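Long-range contacts in HK97 Family Phage Portal Protein (Corynebacterium diphtheriae, PDB 3KDR), which probably forms part of the ring-shaped portal of an HK97-type phage head, the channel through which DNA is expected to enter and leave the capsid: residues C[28-33]-C[61-65]; C[228-232]-C[250-254]. All coordinates share one frame; numbering follows the deposited sequence.

Overall arrangement
Contact 1 comes first along the chain. It brings the C-terminal part of helix 18-33 against the start of helix 60-74, and so closes the mostly irregular link that carries the short strand 36-38. Contact 2 follows much later. It closes the loop between helix 208-225 and helix 247-270, part of which is not modelled, by folding residues 228-232 onto residues 250-254. The two loops lie in series and neither encloses the other. Their centres are about 17 Å apart, yet they meet through T30, which packs on M251 and L254. Helix 18-33 thus joins helix 60-74 to helix 247-270. Both contacts also touch the second subunit.

Contact 1: residues C[28-33]-C[61-65]; sequences STTVAR and FHRML
A32 meets F61, M64 and L65 where two helices of the phage portal fold pack together. The segments 28-33 and 61-65 run closer to antiparallel than parallel, at 137°, and their axes approach to 8.0 Å. A32 has only a methyl group here, consistent with the close backbones: A32 CA is 4.8 Å from L65 CA.

The contact is apolar, and no hydrogen bond crosses it. A32 CB lies obliquely to the F61 ring, 3.6 Å from F61 CE1, and also touches L65 CB. R33 comes to the same ring differently. Its CG sits at the ring edge, close to the ring plane, and the two side chains run alongside each other. V31 and M64, a selenomethionine, cross at about a right angle, with V31 CG1 3.6 Å from M64 CG. M64 then bends at chi2 (48°) and chi3, and its end turns away, touching I266 of helix 247-270.

Polar groups are served by other partners. S28 OG is hydrogen-bonded to D69 OD1 further along helix 60-74, a second tie between the same two helices. T29 OG1 is hydrogen-bonded back to N25 O. The second subunit packs on this region, with its S264 against F61 and its I125 against L65.

L65 holds CG anti to its backbone N (chi1 178°). Its CD1 reaches the S28 carbonyl, 3.5 Å from S28 O, and lies 3.8 Å from S28 CB.

Contact 2: residues C[228-232]-C[250-254]; sequences VPAAF and RMIEL
F232 points its ring at R250, E253 and L254, where a 3-10 segment in the loop before helix 247-270 of the phage portal fold packs on that helix. Residues 230-232 begin this segment, which runs on past F232.

The R250 guanidinium lies over one face of the ring as a cation-pi pair. Its CZ stands 4.8 Å from the ring centroid of F232, 19° off the ring normal. The R250 chain bends at chi2 and chi3, which folds the guanidinium back over the phenyl group. The R250 carbonyl instead meets the ring edge, with O near the ring plane and 3.5 Å from F232 CZ. This O also accepts the helix hydrogen bond from L254 N.

E253 and L254 approach the ring obliquely. E253 CG is 3.7 Å from F232 CZ, and the carboxylate plane is turned 50° from the ring. The E253 carboxylate has its polar partner in another chain: OE2 forms a salt bridge to NH1 of R250 of the third subunit. R250 of this chain makes a further cation-pi pair with F257 of the second subunit.

L254 touches F232 CE2 through CB at 3.9 Å. At its far end, L254 CD1 lies 4.4 Å from V228 CG1.

Contact 1: residues C[28-33]-C[61-65]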
loop_
_atom_site.group_PDB
_atom_site.type_symbol
_atom_site.label_atom_id
_atom_site.label_comp_id
_atom_site.label_asym_id
_atom_site.label_seq_id
_atom_site.Cartn_x
_atom_site.Cartn_y
_atom_site.Cartn_z
ATOM N N SER C 28 -27.815 -0.526 -28.179
ATOM C CA SER C 28 -28.622 -0.306 -29.359
ATOM C C SER C 28 -27.870 -0.004 -30.631
ATOM O O SER C 28 -28.354 -0.311 -31.682
ATOM C CB SER C 28 -29.564 0.836 -29.118
ATOM O OG SER C 28 -30.489 0.472 -28.113
ATOM N N THR C 29 -26.724 0.643 -30.566
ATOM C CA THR C 29 -26.019 1.014 -31.785
ATOM C C THR C 29 -25.276 -0.180 -32.323
ATOM O O THR C 29 -25.080 -0.329 -33.536
ATOM C CB THR C 29 -25.054 2.141 -31.549
ATOM O OG1 THR C 29 -24.117 1.725 -30.556
ATOM C CG2 THR C 29 -25.825 3.359 -31.026
ATOM N N THR C 30 -24.874 -1.060 -31.433
ATOM C CA THR C 30 -24.205 -2.251 -31.906
ATOM C C THR C 30 -25.179 -3.102 -32.680
ATOM O O THR C 30 -24.888 -3.539 -33.748
ATOM C CB THR C 30 -23.646 -2.987 -30.724
ATOM O OG1 THR C 30 -22.812 -2.066 -30.014
ATOM C CG2 THR C 30 -22.838 -4.176 -31.143
ATOM N N VAL C 31 -26.358 -3.302 -32.112
ATOM C CA VAL C 31 -27.393 -4.036 -32.780
ATOM C C VAL C 31 -27.614 -3.416 -34.109
ATOM O O VAL C 31 -27.487 -4.100 -35.118
ATOM C CB VAL C 31 -28.724 -4.026 -32.017
ATOM C CG1 VAL C 31 -29.779 -4.613 -32.863
ATOM C CG2 VAL C 31 -28.582 -4.801 -30.719
ATOM N N ALA C 32 -27.907 -2.116 -34.120
ATOM C CA ALA C 32 -28.144 -1.398 -35.375
ATOM C C ALA C 32 -27.030 -1.569 -36.384
ATOM O O ALA C 32 -27.299 -1.696 -37.531
ATOM C CB ALA C 32 -28.387 0.047 -35.149
ATOM N N ARG C 33 -25.787 -1.636 -35.973
ATOM C CA ARG C 33 -24.718 -1.702 -36.952
ATOM C C ARG C 33 -24.500 -3.087 -37.487
ATOM O O ARG C 33 -23.769 -3.302 -38.448
ATOM C CB ARG C 33 -23.425 -1.232 -36.339
ATOM C CG ARG C 33 -23.451 0.200 -35.990
ATOM C CD ARG C 33 -22.147 0.623 -35.410
ATOM N NE ARG C 33 -21.067 0.030 -36.167
ATOM C CZ ARG C 33 -19.860 -0.237 -35.674
ATOM N NH1 ARG C 33 -19.542 0.083 -34.404
ATOM N NH2 ARG C 33 -18.939 -0.787 -36.471
ATOM N N PHE C 61 -30.933 1.197 -40.716
ATOM C CA PHE C 61 -30.151 1.410 -39.509
ATOM C C PHE C 61 -31.028 2.021 -38.448
ATOM O O PHE C 61 -31.068 1.547 -37.326
ATOM C CB PHE C 61 -28.968 2.348 -39.802
ATOM C CG PHE C 61 -28.199 2.795 -38.584
ATOM C CD1 PHE C 61 -27.188 2.012 -38.059
ATOM C CD2 PHE C 61 -28.483 4.013 -37.960
ATOM C CE1 PHE C 61 -26.477 2.429 -36.962
ATOM C CE2 PHE C 61 -27.766 4.420 -36.835
ATOM C CZ PHE C 61 -26.769 3.627 -36.355
ATOM N N HIS C 62 -31.746 3.070 -38.771
ATOM C CA HIS C 62 -32.584 3.665 -37.741
ATOM C C HIS C 62 -33.737 2.733 -37.373
ATOM O O HIS C 62 -34.215 2.724 -36.247
ATOM C CB HIS C 62 -33.017 5.094 -38.126
ATOM C CG HIS C 62 -31.839 6.024 -38.436
ATOM N ND1 HIS C 62 -31.162 6.746 -37.459
ATOM C CD2 HIS C 62 -31.219 6.329 -39.617
ATOM C CE1 HIS C 62 -30.203 7.458 -38.029
ATOM N NE2 HIS C 62 -30.209 7.218 -39.334
ATOM N N ARG C 63 -34.131 1.861 -38.282
ATOM C CA ARG C 63 -35.215 0.962 -37.969
ATOM C C ARG C 63 -34.754 0.022 -36.898
ATOM O O ARG C 63 -35.470 -0.261 -35.980
ATOM C CB ARG C 63 -35.652 0.223 -39.231
ATOM C CG ARG C 63 -36.599 -0.926 -38.945
ATOM C CD ARG C 63 -36.881 -1.830 -40.142
ATOM N NE ARG C 63 -35.687 -2.446 -40.678
ATOM C CZ ARG C 63 -35.602 -2.974 -41.903
ATOM N NH1 ARG C 63 -36.647 -2.980 -42.715
ATOM N NH2 ARG C 63 -34.470 -3.503 -42.330
HETATM N N MSE C 64 -33.543 -0.470 -37.021
HETATM C CA MSE C 64 -33.094 -1.419 -36.061
HETATM C C MSE C 64 -32.802 -0.716 -34.771
HETATM O O MSE C 64 -33.025 -1.240 -33.710
HETATM C CB MSE C 64 -31.840 -2.132 -36.564
HETATM C CG MSE C 64 -31.502 -3.429 -35.784
HETATM SE SE MSE C 64 -33.026 -4.600 -35.559
HETATM C CE MSE C 64 -32.863 -5.566 -37.228
ATOM N N LEU C 65 -32.284 0.482 -34.878
ATOM C CA LEU C 65 -31.886 1.206 -33.722
ATOM C C LEU C 65 -33.109 1.478 -32.848
ATOM O O LEU C 65 -33.086 1.281 -31.618
ATOM C CB LEU C 65 -31.260 2.520 -34.154
ATOM C CG LEU C 65 -30.802 3.456 -33.048
ATOM C CD1 LEU C 65 -29.728 2.819 -32.347
ATOM C CD2 LEU C 65 -30.353 4.758 -33.592
#

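Contact 2: residues C[228-232]-C[250-254]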
loop_
_atom_site.group_PDB
_atom_site.type_symbol
_atom_site.label_atom_id
_atom_site.label_comp_id
_atom_site.label_asym_id
_atom_site.label_seq_id
_atom_site.Cartn_x
_atom_site.Cartn_y
_atom_site.Cartn_z
ATOM N N VAL C 228 -24.966 -4.723 -19.055
ATOM C CA VAL C 228 -23.665 -4.352 -19.545
ATOM C C VAL C 228 -22.745 -4.406 -18.362
ATOM O O VAL C 228 -23.194 -4.264 -17.263
ATOM C CB VAL C 228 -23.688 -2.955 -20.159
ATOM C CG1 VAL C 228 -22.302 -2.552 -20.505
ATOM C CG2 VAL C 228 -24.483 -2.953 -21.445
ATOM N N PRO C 229 -21.454 -4.672 -18.565
ATOM C CA PRO C 229 -20.572 -4.647 -17.423
ATOM C C PRO C 229 -20.271 -3.259 -17.037
ATOM O O PRO C 229 -20.155 -2.424 -17.891
ATOM C CB PRO C 229 -19.309 -5.292 -17.969
ATOM C CG PRO C 229 -19.763 -6.177 -18.955
ATOM C CD PRO C 229 -20.816 -5.389 -19.672
ATOM N N ALA C 230 -20.098 -3.023 -15.758
ATOM C CA ALA C 230 -19.868 -1.683 -15.253
ATOM C C ALA C 230 -18.592 -1.015 -15.804
ATOM O O ALA C 230 -18.575 0.171 -16.077
ATOM C CB ALA C 230 -19.835 -1.723 -13.791
ATOM N N ALA C 231 -17.526 -1.771 -15.990
ATOM C CA ALA C 231 -16.300 -1.191 -16.579
ATOM C C ALA C 231 -16.566 -0.675 -17.986
ATOM O O ALA C 231 -15.866 0.221 -18.460
ATOM C CB ALA C 231 -15.163 -2.203 -16.623
ATOM N N PHE C 232 -17.563 -1.247 -18.646
ATOM C CA PHE C 232 -17.997 -0.730 -19.921
ATOM C C PHE C 232 -18.598 0.650 -19.851
ATOM O O PHE C 232 -18.431 1.399 -20.781
ATOM C CB PHE C 232 -18.946 -1.699 -20.624
ATOM C CG PHE C 232 -18.223 -2.736 -21.368
ATOM C CD1 PHE C 232 -17.374 -3.633 -20.695
ATOM C CD2 PHE C 232 -18.233 -2.748 -22.725
ATOM C CE1 PHE C 232 -16.616 -4.582 -21.386
ATOM C CE2 PHE C 232 -17.480 -3.693 -23.414
ATOM C CZ PHE C 232 -16.688 -4.610 -22.737
ATOM N N ARG C 250 -13.042 -6.262 -26.346
ATOM C CA ARG C 250 -14.111 -5.534 -25.749
ATOM C C ARG C 250 -15.383 -5.738 -26.537
ATOM O O ARG C 250 -16.441 -5.921 -25.956
ATOM C CB ARG C 250 -13.795 -4.050 -25.663
ATOM C CG ARG C 250 -12.501 -3.730 -24.938
ATOM C CD ARG C 250 -12.582 -2.520 -24.008
ATOM N NE ARG C 250 -13.482 -1.477 -24.516
ATOM C CZ ARG C 250 -14.204 -0.630 -23.757
ATOM N NH1 ARG C 250 -15.000 0.260 -24.335
ATOM N NH2 ARG C 250 -14.162 -0.676 -22.427
HETATM N N MSE C 251 -15.286 -5.715 -27.852
HETATM C CA MSE C 251 -16.460 -5.918 -28.671
HETATM C C MSE C 251 -17.026 -7.349 -28.485
HETATM O O MSE C 251 -18.245 -7.518 -28.399
HETATM C CB MSE C 251 -16.169 -5.573 -30.146
HETATM C CG MSE C 251 -17.355 -5.552 -31.088
HETATM SE SE MSE C 251 -18.827 -4.490 -30.499
HETATM C CE MSE C 251 -18.349 -2.824 -31.319
ATOM N N ILE C 252 -16.174 -8.360 -28.385
ATOM C CA ILE C 252 -16.684 -9.702 -28.232
ATOM C C ILE C 252 -17.436 -9.831 -26.909
ATOM O O ILE C 252 -18.529 -10.412 -26.812
ATOM C CB ILE C 252 -15.564 -10.734 -28.328
ATOM C CG1 ILE C 252 -15.110 -10.871 -29.784
ATOM C CG2 ILE C 252 -16.014 -12.053 -27.838
ATOM C CD1 ILE C 252 -13.630 -11.191 -29.967
ATOM N N GLU C 253 -16.854 -9.272 -25.880
ATOM C CA GLU C 253 -17.449 -9.304 -24.586
ATOM C C GLU C 253 -18.796 -8.628 -24.610
ATOM O O GLU C 253 -19.770 -9.098 -24.019
ATOM C CB GLU C 253 -16.535 -8.522 -23.691
ATOM C CG GLU C 253 -17.052 -8.290 -22.357
ATOM C CD GLU C 253 -17.166 -9.587 -21.560
ATOM O OE1 GLU C 253 -16.242 -10.470 -21.709
ATOM O OE2 GLU C 253 -18.169 -9.678 -20.754
ATOM N N LEU C 254 -18.859 -7.471 -25.254
ATOM C CA LEU C 254 -20.100 -6.708 -25.249
ATOM C C LEU C 254 -21.179 -7.500 -25.982
ATOM O O LEU C 254 -22.284 -7.689 -25.520
ATOM C CB LEU C 254 -19.879 -5.373 -25.925
ATOM C CG LEU C 254 -21.093 -4.460 -25.936
ATOM C CD1 LEU C 254 -21.550 -4.147 -24.584
ATOM C CD2 LEU C 254 -20.740 -3.209 -26.644
#